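Local structure of cofilin (Streptomyces griseoflavus, 5IVU) at residues A12-Y17 against R110-G115; K25-I30 against D47-D52; E62-V67 against M100-S105; Y68-E73 against K83-S88. The protein probably binds actin and is a bacterial member of the ADF/cofilin family. All blocks are in the same frame, centred on the assembly; numbering follows the deposited sequence.

Interaction 1 of 4, residues A12-Y17 against R110-G115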
loop_
_atom_site.group_PDB
_atom_site.type_symbol
_atom_site.label_atom_id
_atom_site.label_comp_id
_atom_site.label_asym_id
_atom_site.label_seq_id
_atom_site.Cartn_x
_atom_site.Cartn_y
_atom_site.Cartn_z
ATOM N N ALA A 12 11.338 -8.260 6.451
ATOM C CA ALA A 12 11.364 -6.790 6.373
ATOM C C ALA A 12 9.999 -6.117 6.132
ATOM O O ALA A 12 9.829 -4.946 6.471
ATOM C CB ALA A 12 12.347 -6.349 5.303
ATOM N N CYS A 13 9.041 -6.845 5.552
ATOM C CA CYS A 13 7.696 -6.315 5.335
ATOM C C CYS A 13 6.993 -5.968 6.650
ATOM O O CYS A 13 6.590 -4.809 6.848
ATOM C CB CYS A 13 6.832 -7.290 4.516
ATOM S SG CYS A 13 7.363 -7.476 2.800
ATOM N N VAL A 14 6.854 -6.960 7.536
ATOM C CA VAL A 14 6.207 -6.735 8.838
ATOM C C VAL A 14 7.035 -5.775 9.704
ATOM O O VAL A 14 6.464 -4.930 10.387
ATOM C CB VAL A 14 5.899 -8.061 9.593
ATOM C CG1 VAL A 14 5.499 -7.802 11.045
ATOM C CG2 VAL A 14 4.781 -8.828 8.900
ATOM N N GLU A 15 8.359 -5.906 9.668
ATOM C CA GLU A 15 9.257 -5.046 10.453
ATOM C C GLU A 15 9.079 -3.577 10.123
ATOM O O GLU A 15 8.914 -2.763 11.027
ATOM C CB GLU A 15 10.730 -5.423 10.239
ATOM C CG GLU A 15 11.170 -6.700 10.946
ATOM C CD GLU A 15 12.591 -7.128 10.589
ATOM O OE1 GLU A 15 13.361 -6.317 10.025
ATOM O OE2 GLU A 15 12.941 -8.289 10.873
ATOM N N THR A 16 9.115 -3.250 8.831
ATOM C CA THR A 16 8.966 -1.861 8.374
ATOM C C THR A 16 7.565 -1.328 8.666
ATOM O O THR A 16 7.396 -0.149 8.971
ATOM C CB THR A 16 9.259 -1.713 6.868
ATOM O OG1 THR A 16 10.457 -2.416 6.542
ATOM C CG2 THR A 16 9.445 -0.254 6.483
ATOM N N TYR A 17 6.568 -2.193 8.532
ATOM C CA TYR A 17 5.188 -1.858 8.863
ATOM C C TYR A 17 5.050 -1.564 10.352
ATOM O O TYR A 17 4.371 -0.599 10.724
ATOM C CB TYR A 17 4.243 -2.989 8.454
ATOM C CG TYR A 17 2.818 -2.770 8.908
ATOM C CD1 TYR A 17 2.051 -1.710 8.403
ATOM C CD2 TYR A 17 2.222 -3.623 9.843
ATOM C CE1 TYR A 17 0.737 -1.515 8.820
ATOM C CE2 TYR A 17 0.910 -3.432 10.252
ATOM C CZ TYR A 17 0.179 -2.375 9.737
ATOM O OH TYR A 17 -1.109 -2.169 10.134
ATOM N N ARG A 110 -1.399 -9.149 3.185
ATOM C CA ARG A 110 -2.491 -8.483 3.912
ATOM C C ARG A 110 -2.751 -9.104 5.289
ATOM O O ARG A 110 -2.965 -8.375 6.266
ATOM C CB ARG A 110 -3.768 -8.484 3.067
ATOM C CG ARG A 110 -5.020 -7.912 3.725
ATOM C CD ARG A 110 -4.913 -6.437 4.090
ATOM N NE ARG A 110 -6.003 -6.060 4.984
ATOM C CZ ARG A 110 -6.019 -6.239 6.309
ATOM N NH1 ARG A 110 -4.977 -6.762 6.967
ATOM N NH2 ARG A 110 -7.099 -5.872 7.001
ATOM N N ARG A 111 -2.711 -10.436 5.359
ATOM C CA ARG A 111 -2.893 -11.176 6.622
ATOM C C ARG A 111 -1.778 -10.883 7.650
ATOM O O ARG A 111 -2.033 -10.850 8.855
ATOM C CB ARG A 111 -2.979 -12.684 6.351
ATOM C CG ARG A 111 -3.692 -13.484 7.432
ATOM C CD ARG A 111 -3.664 -14.976 7.124
ATOM N NE ARG A 111 -2.333 -15.540 7.361
ATOM C CZ ARG A 111 -1.938 -16.220 8.445
ATOM N NH1 ARG A 111 -2.762 -16.484 9.463
ATOM N NH2 ARG A 111 -0.679 -16.656 8.509
ATOM N N ALA A 112 -0.557 -10.662 7.162
ATOM C CA ALA A 112 0.596 -10.384 8.016
ATOM C C ALA A 112 0.601 -8.991 8.654
ATOM O O ALA A 112 1.270 -8.791 9.665
ATOM C CB ALA A 112 1.877 -10.589 7.230
ATOM N N LEU A 113 -0.132 -8.037 8.078
ATOM C CA LEU A 113 -0.195 -6.673 8.611
ATOM C C LEU A 113 -1.376 -6.510 9.592
ATOM O O LEU A 113 -2.545 -6.520 9.194
ATOM C CB LEU A 113 -0.296 -5.654 7.472
ATOM C CG LEU A 113 0.736 -5.777 6.342
ATOM C CD1 LEU A 113 0.306 -4.946 5.143
ATOM C CD2 LEU A 113 2.138 -5.377 6.769
ATOM N N THR A 114 -1.057 -6.340 10.870
ATOM C CA THR A 114 -2.066 -6.274 11.930
ATOM C C THR A 114 -2.546 -4.837 12.097
ATOM O O THR A 114 -1.745 -3.903 12.068
ATOM C CB THR A 114 -1.493 -6.773 13.283
ATOM O OG1 THR A 114 -0.290 -6.069 13.598
ATOM C CG2 THR A 114 -1.187 -8.275 13.233
ATOM N N GLY A 115 -3.849 -4.666 12.285
ATOM C CA GLY A 115 -4.428 -3.360 12.613
ATOM C C GLY A 115 -4.692 -2.426 11.448
ATOM O O GLY A 115 -4.797 -1.212 11.644
#
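The phenolic OH of Tyr-17 donates a hydrogen bond to the carbonyl O of Thr-114, with 2.7 Å between Tyr-17 OH and Thr-114 O. The donor stands 47° out of the plane of that carbonyl, while the carbonyl oxygen itself lies in the plane of the tyrosine ring, at its edge. With CG anti to the backbone N (chi1 174°), the Tyr-17 side chain leaves helix 11-21 on the side of the loop after helix 96-112. Leu-113 covers one face of the same ring. Its CD2 makes a CH-pi contact 3.9 Å from the centroid of the Tyr-17 ring, closest to CG at 3.4 Å, and Leu-113 CB sits nearer the rim, by CE2. The ring is thus fixed at its end by a polar bond and along one face by a branched aliphatic chain. Earlier on the helix, Val-14 CG2 touches Ala-112 CB at 3.8 Å and also meets the carbonyl O of Ala-112. Thr-114 turns its own hydroxyl to Lys-21, so helix 11-21 grips this loop at a second polar point. Ile-116 also packs against Tyr-17. Two helices on the same side of the central sheet are joined here through the C-terminal exit of helix 96-112, an arrangement that belongs to the layered alpha/beta fold of the ADF-homology domain.

Interaction 2 of 4, residues K25-I30 against D47-D52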
loop_
_atom_site.group_PDB
_atom_site.type_symbol
_atom_site.label_atom_id
_atom_site.label_comp_id
_atom_site.label_asym_id
_atom_site.label_seq_id
_atom_site.Cartn_x
_atom_site.Cartn_y
_atom_site.Cartn_z
ATOM N N LYS A 25 8.541 7.915 12.126
ATOM C CA LYS A 25 9.602 7.947 11.109
ATOM C C LYS A 25 9.086 7.733 9.685
ATOM O O LYS A 25 9.772 8.095 8.738
ATOM C CB LYS A 25 10.701 6.934 11.437
ATOM C CG LYS A 25 11.347 7.202 12.790
ATOM C CD LYS A 25 12.736 6.596 12.915
ATOM C CE LYS A 25 13.285 6.760 14.330
ATOM N NZ LYS A 25 13.377 8.188 14.758
ATOM N N LEU A 26 7.878 7.184 9.539
ATOM C CA LEU A 26 7.340 6.754 8.242
ATOM C C LEU A 26 5.885 7.170 8.081
ATOM O O LEU A 26 5.105 7.123 9.034
ATOM C CB LEU A 26 7.421 5.234 8.099
ATOM C CG LEU A 26 8.786 4.563 8.079
ATOM C CD1 LEU A 26 8.612 3.061 7.962
ATOM C CD2 LEU A 26 9.656 5.106 6.953
ATOM N N LYS A 27 5.538 7.590 6.870
ATOM C CA LYS A 27 4.164 7.915 6.520
ATOM C C LYS A 27 3.564 6.857 5.587
ATOM O O LYS A 27 2.373 6.578 5.682
ATOM C CB LYS A 27 4.104 9.306 5.900
ATOM C CG LYS A 27 2.702 9.884 5.727
ATOM C CD LYS A 27 2.032 10.268 7.038
ATOM C CE LYS A 27 0.749 11.036 6.749
ATOM N NZ LYS A 27 -0.115 11.230 7.944
ATOM N N TYR A 28 4.369 6.264 4.699
ATOM C CA TYR A 28 3.904 5.136 3.866
ATOM C C TYR A 28 4.983 4.148 3.454
ATOM O O TYR A 28 6.171 4.442 3.533
ATOM C CB TYR A 28 3.177 5.653 2.616
ATOM C CG TYR A 28 4.028 6.361 1.577
ATOM C CD1 TYR A 28 4.710 5.646 0.595
ATOM C CD2 TYR A 28 4.103 7.756 1.548
ATOM C CE1 TYR A 28 5.465 6.296 -0.366
ATOM C CE2 TYR A 28 4.846 8.413 0.583
ATOM C CZ TYR A 28 5.530 7.681 -0.358
ATOM O OH TYR A 28 6.262 8.339 -1.293
ATOM N N ILE A 29 4.536 2.976 3.004
ATOM C CA ILE A 29 5.409 1.896 2.525
ATOM C C ILE A 29 4.840 1.351 1.202
ATOM O O ILE A 29 3.631 1.130 1.088
ATOM C CB ILE A 29 5.483 0.719 3.531
ATOM C CG1 ILE A 29 5.927 1.200 4.913
ATOM C CG2 ILE A 29 6.429 -0.367 3.026
ATOM C CD1 ILE A 29 5.826 0.140 5.994
ATOM N N ILE A 30 5.721 1.123 0.224
ATOM C CA ILE A 30 5.359 0.488 -1.046
ATOM C C ILE A 30 5.932 -0.930 -1.078
ATOM O O ILE A 30 7.135 -1.106 -0.965
ATOM C CB ILE A 30 5.900 1.280 -2.259
ATOM C CG1 ILE A 30 5.519 2.773 -2.185
ATOM C CG2 ILE A 30 5.394 0.665 -3.564
ATOM C CD1 ILE A 30 4.043 3.074 -2.395
ATOM N N ASP A 47 9.119 9.099 4.477
ATOM C CA ASP A 47 8.780 9.951 5.611
ATOM C C ASP A 47 7.917 11.122 5.169
ATOM O O ASP A 47 7.538 11.947 6.001
ATOM C CB ASP A 47 10.055 10.451 6.333
ATOM C CG ASP A 47 10.978 11.292 5.440
ATOM O OD1 ASP A 47 10.721 11.446 4.228
ATOM O OD2 ASP A 47 11.989 11.794 5.954
ATOM N N SER A 48 7.603 11.200 3.873
ATOM C CA SER A 48 6.933 12.374 3.313
ATOM C C SER A 48 5.479 12.481 3.756
ATOM O O SER A 48 4.716 11.532 3.646
ATOM C CB SER A 48 6.995 12.371 1.772
ATOM O OG SER A 48 6.201 13.423 1.233
ATOM N N VAL A 49 5.107 13.663 4.226
ATOM C CA VAL A 49 3.731 13.969 4.598
ATOM C C VAL A 49 2.863 14.275 3.352
ATOM O O VAL A 49 1.633 14.264 3.440
ATOM C CB VAL A 49 3.709 15.156 5.603
ATOM C CG1 VAL A 49 3.814 16.506 4.883
ATOM C CG2 VAL A 49 2.486 15.107 6.501
ATOM N N ASP A 50 3.509 14.555 2.215
ATOM C CA ASP A 50 2.824 14.984 0.995
ATOM C C ASP A 50 2.188 13.797 0.277
ATOM O O ASP A 50 2.887 12.925 -0.248
ATOM C CB ASP A 50 3.818 15.683 0.060
ATOM C CG ASP A 50 3.141 16.572 -0.976
ATOM O OD1 ASP A 50 1.933 16.410 -1.262
ATOM O OD2 ASP A 50 3.847 17.445 -1.524
ATOM N N TYR A 51 0.863 13.771 0.253
ATOM C CA TYR A 51 0.133 12.697 -0.418
ATOM C C TYR A 51 0.480 12.556 -1.917
ATOM O O TYR A 51 0.402 11.448 -2.458
ATOM C CB TYR A 51 -1.382 12.858 -0.232
ATOM C CG TYR A 51 -2.170 11.615 -0.586
ATOM C CD1 TYR A 51 -2.360 10.607 0.344
ATOM C CD2 TYR A 51 -2.712 11.446 -1.860
ATOM C CE1 TYR A 51 -3.084 9.465 0.028
ATOM C CE2 TYR A 51 -3.430 10.308 -2.187
ATOM C CZ TYR A 51 -3.620 9.320 -1.239
ATOM O OH TYR A 51 -4.323 8.186 -1.551
ATOM N N ASP A 52 0.881 13.646 -2.572
ATOM C CA ASP A 52 1.295 13.583 -3.983
ATOM C C ASP A 52 2.587 12.801 -4.227
ATOM O O ASP A 52 2.752 12.224 -5.311
ATOM C CB ASP A 52 1.419 14.984 -4.581
ATOM C CG ASP A 52 0.081 15.667 -4.730
ATOM O OD1 ASP A 52 -0.899 15.006 -5.138
ATOM O OD2 ASP A 52 0.006 16.874 -4.449
#
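Lys-27 lays the start of its side chain against the carbonyl of Ser-48, with Lys-27 CB 3.2 Å from Ser-48 O and Lys-27 CG 3.3 Å from the same oxygen. Its CG is anti to the backbone N (chi1 -169°), which puts it too beside Ser-48 O; the chain then bends at chi2 (71°). Further out, Lys-27 CE comes within 4.4 Å of Val-49 CG2, a loose aliphatic touch. The ammonium group leaves the contact altogether and donates to the backbone O of Asp-69, so the lysine spans from the loop to strand 64-72. At the other end of the contact Asp-47 CB rests 3.4 Å from the carbonyl O of Lys-25. The ring of Tyr-28 passes obliquely by Ser-48 O, 4.4 Å from its CD2, while its hydroxyl is bonded to Asp-57. Two side-chain bonds brace the loop from within: Ser-48 OG accepts from the backbone N of Asp-50 at 3.1 Å, forming an ST turn, and Asp-50 OD1 then caps the helix by accepting from Asp-52 N at 3.2 Å. Ser-46 of strand 39-46 stands opposite two residues, Lys-27 and Tyr-28, in a classic beta bulge where strand 28-33 begins. The contact therefore lies at the surface where strand 39-46 runs out into helix 51-57, with strand 64-72 on the other side of strand 28-33 and Leu-26 turned to Thr-16 of helix 11-21.

Interaction 3 of 4, residues E62-V67 against M100-S105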
loop_
_atom_site.group_PDB
_atom_site.type_symbol
_atom_site.label_atom_id
_atom_site.label_comp_id
_atom_site.label_asym_id
_atom_site.label_seq_id
_atom_site.Cartn_x
_atom_site.Cartn_y
_atom_site.Cartn_z
ATOM N N GLU A 62 2.068 -0.522 -13.559
ATOM C CA GLU A 62 2.465 -1.681 -12.759
ATOM C C GLU A 62 1.637 -1.777 -11.489
ATOM O O GLU A 62 1.173 -0.764 -10.974
ATOM C CB GLU A 62 3.934 -1.607 -12.362
ATOM C CG GLU A 62 4.915 -1.786 -13.506
ATOM C CD GLU A 62 6.302 -2.167 -13.014
ATOM O OE1 GLU A 62 6.455 -3.270 -12.440
ATOM O OE2 GLU A 62 7.239 -1.367 -13.191
ATOM N N CYS A 63 1.449 -3.004 -11.004
ATOM C CA CYS A 63 0.773 -3.241 -9.735
ATOM C C CYS A 63 1.721 -3.066 -8.555
ATOM O O CYS A 63 2.923 -3.336 -8.653
ATOM C CB CYS A 63 0.202 -4.656 -9.673
ATOM S SG CYS A 63 -0.809 -5.121 -11.084
ATOM N N ARG A 64 1.154 -2.609 -7.443
ATOM C CA ARG A 64 1.854 -2.541 -6.163
ATOM C C ARG A 64 0.840 -2.810 -5.061
ATOM O O ARG A 64 -0.372 -2.761 -5.295
ATOM C CB ARG A 64 2.503 -1.155 -5.926
ATOM C CG ARG A 64 3.659 -0.802 -6.848
ATOM C CD ARG A 64 4.912 -1.625 -6.580
ATOM N NE ARG A 64 5.487 -2.204 -7.804
ATOM C CZ ARG A 64 6.368 -1.623 -8.623
ATOM N NH1 ARG A 64 6.835 -0.400 -8.407
ATOM N NH2 ARG A 64 6.789 -2.274 -9.693
ATOM N N TRP A 65 1.351 -3.108 -3.871
ATOM C CA TRP A 65 0.602 -2.895 -2.634
ATOM C C TRP A 65 1.248 -1.747 -1.876
ATOM O O TRP A 65 2.417 -1.436 -2.085
ATOM C CB TRP A 65 0.587 -4.133 -1.739
ATOM C CG TRP A 65 0.180 -5.398 -2.412
ATOM C CD1 TRP A 65 -1.083 -5.793 -2.718
ATOM C CD2 TRP A 65 1.043 -6.451 -2.828
ATOM N NE1 TRP A 65 -1.058 -7.020 -3.318
ATOM C CE2 TRP A 65 0.237 -7.450 -3.395
ATOM C CE3 TRP A 65 2.429 -6.648 -2.773
ATOM C CZ2 TRP A 65 0.762 -8.638 -3.913
ATOM C CZ3 TRP A 65 2.957 -7.831 -3.295
ATOM C CH2 TRP A 65 2.117 -8.807 -3.857
ATOM N N ALA A 66 0.480 -1.118 -0.999
ATOM C CA ALA A 66 1.035 -0.083 -0.141
ATOM C C ALA A 66 0.287 -0.019 1.156
ATOM O O ALA A 66 -0.851 -0.475 1.242
ATOM C CB ALA A 66 0.983 1.265 -0.823
ATOM N N VAL A 67 0.946 0.546 2.163
ATOM C CA VAL A 67 0.285 0.965 3.390
ATOM C C VAL A 67 0.523 2.465 3.550
ATOM O O VAL A 67 1.632 2.943 3.321
ATOM C CB VAL A 67 0.789 0.178 4.612
ATOM C CG1 VAL A 67 0.258 0.784 5.902
ATOM C CG2 VAL A 67 0.348 -1.272 4.494
ATOM N N MET A 100 -2.547 -10.936 -12.133
ATOM C CA MET A 100 -2.890 -12.256 -11.615
ATOM C C MET A 100 -1.953 -12.668 -10.478
ATOM O O MET A 100 -2.407 -13.267 -9.499
ATOM C CB MET A 100 -2.841 -13.342 -12.709
ATOM C CG MET A 100 -3.940 -13.370 -13.756
ATOM S SD MET A 100 -5.572 -12.965 -13.132
ATOM C CE MET A 100 -5.602 -11.177 -13.326
ATOM N N ALA A 101 -0.667 -12.338 -10.606
ATOM C CA ALA A 101 0.324 -12.679 -9.574
ATOM C C ALA A 101 0.103 -11.898 -8.272
ATOM O O ALA A 101 0.154 -12.470 -7.181
ATOM C CB ALA A 101 1.733 -12.456 -10.091
ATOM N N TYR A 102 -0.153 -10.599 -8.400
ATOM C CA TYR A 102 -0.459 -9.756 -7.243
ATOM C C TYR A 102 -1.771 -10.176 -6.588
ATOM O O TYR A 102 -1.842 -10.288 -5.362
ATOM C CB TYR A 102 -0.493 -8.264 -7.624
ATOM C CG TYR A 102 0.870 -7.602 -7.591
ATOM C CD1 TYR A 102 1.832 -7.889 -8.552
ATOM C CD2 TYR A 102 1.196 -6.683 -6.591
ATOM C CE1 TYR A 102 3.079 -7.284 -8.525
ATOM C CE2 TYR A 102 2.441 -6.077 -6.550
ATOM C CZ TYR A 102 3.379 -6.378 -7.517
ATOM O OH TYR A 102 4.609 -5.765 -7.489
ATOM N N ALA A 103 -2.796 -10.420 -7.402
ATOM C CA ALA A 103 -4.085 -10.919 -6.901
ATOM C C ALA A 103 -3.950 -12.200 -6.070
ATOM O O ALA A 103 -4.584 -12.319 -5.020
ATOM C CB ALA A 103 -5.048 -11.152 -8.052
ATOM N N SER A 104 -3.131 -13.142 -6.537
ATOM C CA SER A 104 -2.967 -14.434 -5.847
ATOM C C SER A 104 -1.967 -14.404 -4.672
ATOM O O SER A 104 -1.947 -15.329 -3.869
ATOM C CB SER A 104 -2.612 -15.554 -6.842
ATOM O OG SER A 104 -1.480 -15.236 -7.626
ATOM N N SER A 105 -1.136 -13.366 -4.585
ATOM C CA SER A 105 -0.250 -13.170 -3.434
ATOM C C SER A 105 -0.755 -12.143 -2.404
ATOM O O SER A 105 -0.239 -12.108 -1.292
ATOM C CB SER A 105 1.145 -12.782 -3.921
ATOM O OG SER A 105 1.757 -13.890 -4.560
#
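Strand 64-67 and helix 100-105 run at 43° to each other with their axes 10.0 Å apart, and the backbones come nearest at Cys-63 and Tyr-102. The ring of Tyr-102 fills the space between them, its CG anti to the carbonyl carbon (chi1 -86°), where Cys-63 CB meets it. Cys-63 CB lies over the centre of that ring, a CH-pi contact 3.7 Å from the Tyr-102 centroid, with the sulfur farther away in an oblique sulfur-aromatic contact. Tyr-102 in turn places its CD2 over a face of the Trp-65 indole, toward the rim, 3.3 Å from Trp-65 CZ2. The two ring planes are inclined by 37°, an oblique pairing, and the carbonyl O of Tyr-102 meets the indole edge in its plane, 3.4 Å from CZ2. Ser-105 CB adds a lighter contact to Trp-65 CH2 at 4.1 Å. An alanine in place of Trp-65 would probably open a gap beside Tyr-102 CD2 and Ser-105 CB and leave the tyrosine ring freer to shift. Beyond the aromatic pair, Tyr-102 OH is hydrogen-bonded to the backbone N of Leu-33, tying the helix to strand 28-33. Arg-64 CA lies 3.6 Å from Tyr-102 CE2, while its side chain forms salt bridges with Glu-62 and Glu-43. This buried contact seats helix 96-112 on the sheet: strand 64-72 pairs with strand 28-33 on one side and strand 81-89 on the other, while Ile-40 of strand 39-46 reaches both Trp-65 and Ser-105.

Interaction 4 of 4, residues Y68-E73 against K83-S88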
loop_
_atom_site.group_PDB
_atom_site.type_symbol
_atom_site.label_atom_id
_atom_site.label_comp_id
_atom_site.label_asym_id
_atom_site.label_seq_id
_atom_site.Cartn_x
_atom_site.Cartn_y
_atom_site.Cartn_z
ATOM N N TYR A 68 -0.536 3.192 3.913
ATOM C CA TYR A 68 -0.476 4.632 4.099
ATOM C C TYR A 68 -1.083 4.981 5.449
ATOM O O TYR A 68 -2.171 4.515 5.779
ATOM C CB TYR A 68 -1.235 5.371 2.975
ATOM C CG TYR A 68 -0.865 6.834 2.917
ATOM C CD1 TYR A 68 -1.523 7.774 3.715
ATOM C CD2 TYR A 68 0.174 7.276 2.100
ATOM C CE1 TYR A 68 -1.168 9.116 3.688
ATOM C CE2 TYR A 68 0.534 8.613 2.063
ATOM C CZ TYR A 68 -0.133 9.532 2.862
ATOM O OH TYR A 68 0.207 10.865 2.842
ATOM N N ASP A 69 -0.375 5.797 6.222
ATOM C CA ASP A 69 -0.857 6.241 7.521
ATOM C C ASP A 69 -1.691 7.491 7.290
ATOM O O ASP A 69 -1.196 8.608 7.344
ATOM C CB ASP A 69 0.307 6.492 8.489
ATOM C CG ASP A 69 -0.159 6.788 9.909
ATOM O OD1 ASP A 69 -1.286 6.375 10.297
ATOM O OD2 ASP A 69 0.598 7.461 10.643
ATOM N N LEU A 70 -2.973 7.275 7.021
ATOM C CA LEU A 70 -3.870 8.326 6.580
ATOM C C LEU A 70 -4.374 9.140 7.755
ATOM O O LEU A 70 -4.985 8.597 8.663
ATOM C CB LEU A 70 -5.058 7.709 5.840
ATOM C CG LEU A 70 -5.966 8.647 5.051
ATOM C CD1 LEU A 70 -5.282 9.136 3.788
ATOM C CD2 LEU A 70 -7.257 7.927 4.718
ATOM N N GLU A 71 -4.121 10.443 7.713
ATOM C CA GLU A 71 -4.617 11.397 8.700
ATOM C C GLU A 71 -5.857 12.127 8.163
ATOM O O GLU A 71 -5.896 12.517 7.001
ATOM C CB GLU A 71 -3.517 12.414 9.014
ATOM C CG GLU A 71 -3.850 13.379 10.151
ATOM C CD GLU A 71 -2.801 14.456 10.331
ATOM O OE1 GLU A 71 -2.541 15.210 9.367
ATOM O OE2 GLU A 71 -2.242 14.559 11.443
ATOM N N TYR A 72 -6.848 12.347 9.024
ATOM C CA TYR A 72 -8.031 13.156 8.665
ATOM C C TYR A 72 -8.776 13.768 9.842
ATOM O O TYR A 72 -8.599 13.363 11.000
ATOM C CB TYR A 72 -9.032 12.333 7.861
ATOM C CG TYR A 72 -9.618 11.152 8.601
ATOM C CD1 TYR A 72 -8.903 9.970 8.722
ATOM C CD2 TYR A 72 -10.884 11.215 9.182
ATOM C CE1 TYR A 72 -9.422 8.883 9.399
ATOM C CE2 TYR A 72 -11.413 10.129 9.864
ATOM C CZ TYR A 72 -10.674 8.963 9.971
ATOM O OH TYR A 72 -11.175 7.869 10.639
ATOM N N GLU A 73 -9.628 14.734 9.494
ATOM C CA GLU A 73 -10.416 15.514 10.444
ATOM C C GLU A 73 -11.892 15.137 10.303
ATOM O O GLU A 73 -12.288 14.011 10.611
ATOM C CB GLU A 73 -10.206 17.041 10.174
ATOM C CG GLU A 73 -8.891 17.359 9.445
ATOM C CD GLU A 73 -8.505 18.828 9.446
ATOM O OE1 GLU A 73 -8.524 19.461 10.518
ATOM O OE2 GLU A 73 -8.150 19.350 8.368
ATOM N N LYS A 83 -5.806 6.461 10.246
ATOM C CA LYS A 83 -6.191 5.119 9.845
ATOM C C LYS A 83 -5.139 4.502 8.937
ATOM O O LYS A 83 -4.787 5.063 7.913
ATOM C CB LYS A 83 -7.552 5.154 9.166
ATOM C CG LYS A 83 -8.693 5.258 10.158
ATOM C CD LYS A 83 -10.050 5.015 9.526
ATOM C CE LYS A 83 -11.086 4.674 10.582
ATOM N NZ LYS A 83 -12.455 4.574 9.997
ATOM N N LEU A 84 -4.644 3.337 9.330
ATOM C CA LEU A 84 -3.705 2.581 8.520
ATOM C C LEU A 84 -4.499 1.996 7.347
ATOM O O LEU A 84 -5.453 1.240 7.544
ATOM C CB LEU A 84 -3.029 1.476 9.347
ATOM C CG LEU A 84 -2.201 1.989 10.543
ATOM C CD1 LEU A 84 -2.064 0.940 11.633
ATOM C CD2 LEU A 84 -0.835 2.477 10.094
ATOM N N THR A 85 -4.086 2.363 6.139
ATOM C CA THR A 85 -4.811 2.081 4.919
ATOM C C THR A 85 -3.999 1.172 4.000
ATOM O O THR A 85 -2.905 1.534 3.593
ATOM C CB THR A 85 -5.111 3.397 4.171
ATOM O OG1 THR A 85 -5.765 4.319 5.053
ATOM C CG2 THR A 85 -5.972 3.142 2.941
ATOM N N PHE A 86 -4.536 -0.013 3.703
ATOM C CA PHE A 86 -3.954 -0.929 2.721
ATOM C C PHE A 86 -4.519 -0.620 1.345
ATOM O O PHE A 86 -5.718 -0.412 1.199
ATOM C CB PHE A 86 -4.267 -2.375 3.093
ATOM C CG PHE A 86 -3.500 -3.386 2.294
ATOM C CD1 PHE A 86 -2.218 -3.761 2.670
ATOM C CD2 PHE A 86 -4.064 -3.971 1.173
ATOM C CE1 PHE A 86 -1.511 -4.706 1.942
ATOM C CE2 PHE A 86 -3.365 -4.914 0.438
ATOM C CZ PHE A 86 -2.084 -5.283 0.823
ATOM N N VAL A 87 -3.643 -0.578 0.351
ATOM C CA VAL A 87 -3.988 -0.189 -1.003
ATOM C C VAL A 87 -3.520 -1.303 -1.926
ATOM O O VAL A 87 -2.330 -1.602 -1.957
ATOM C CB VAL A 87 -3.265 1.122 -1.411
ATOM C CG1 VAL A 87 -3.509 1.469 -2.880
ATOM C CG2 VAL A 87 -3.705 2.273 -0.517
ATOM N N SER A 88 -4.442 -1.916 -2.661
ATOM C CA SER A 88 -4.079 -2.776 -3.775
ATOM C C SER A 88 -4.119 -1.918 -5.037
ATOM O O SER A 88 -5.183 -1.446 -5.430
ATOM C CB SER A 88 -5.036 -3.950 -3.901
ATOM O OG SER A 88 -5.001 -4.733 -2.731
#
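Tyr-72 holds its CG between the backbone N and carbonyl carbon (chi1 63°), and Lys-83 has its CG anti to the carbonyl carbon (chi1 -78°); with the lysine chain extended beyond CG, the two meet across a beta hairpin. Strands 64-72 and 81-89 form this antiparallel hairpin, strongly twisted, with the local axes at 132°. Tyr-68 and Thr-85 are a hydrogen-bonded pair, joined in both directions, and Leu-70 and Lys-83 form the next, with Lys-83 N 2.8 Å from Leu-70 O. Between them Asp-69 and Leu-84 are a non-hydrogen-bonded pair whose side chains lie on the other face of the sheet; there Leu-84 CD2 is 3.9 Å from Asp-69 OD1. Lys-83 CG lies in the plane of the Tyr-72 ring, at its edge, 3.8 Å from Tyr-72 CE1, and farther out Lys-83 CE is 3.2 Å from Tyr-72 OH. The ammonium group of Lys-83 goes on to the backbone O of Ala-137, linking the hairpin to the C-terminal region. An alanine in place of Lys-83 would probably leave the edge and hydroxyl of Tyr-72 without the CG-to-CE methylenes beside them and the carbonyl of Ala-137 without this donor. Leu-70 CB packs against Thr-85 OG1 at 3.6 Å, on the face shared with Tyr-68, whose ring meets Tyr-51 edge-to-face. The carbonyl of Lys-83 is gripped twice, from opposite faces of its plane: Leu-70 N lies 3.0 Å from Lys-83 O, and Thr-85 OG1 donates to the same oxygen at 3.1 Å.

The four contacts are joined through the central sheet. Interactions 3 and 4 share strand 64-72 and lie about 17 Å apart, centre to centre, on opposite sides of the chain's centre; Trp-65 CD1 of interaction 3 touches Phe-86 CZ of interaction 4 at 3.7 Å. Interactions 2 and 4 are the nearest pair, their centres about 10 Å apart, and Lys-27 O lies 2.9 Å from Asp-69 N where strands 28-33 and 64-72 adjoin. Interaction 1 shares helix 96-112 with interaction 3 and meets the others from one side of the sheet: Tyr-17 and Leu-113 both pack on Val-67, Tyr-17 OH on Leu-84, and Thr-16 on Ile-29.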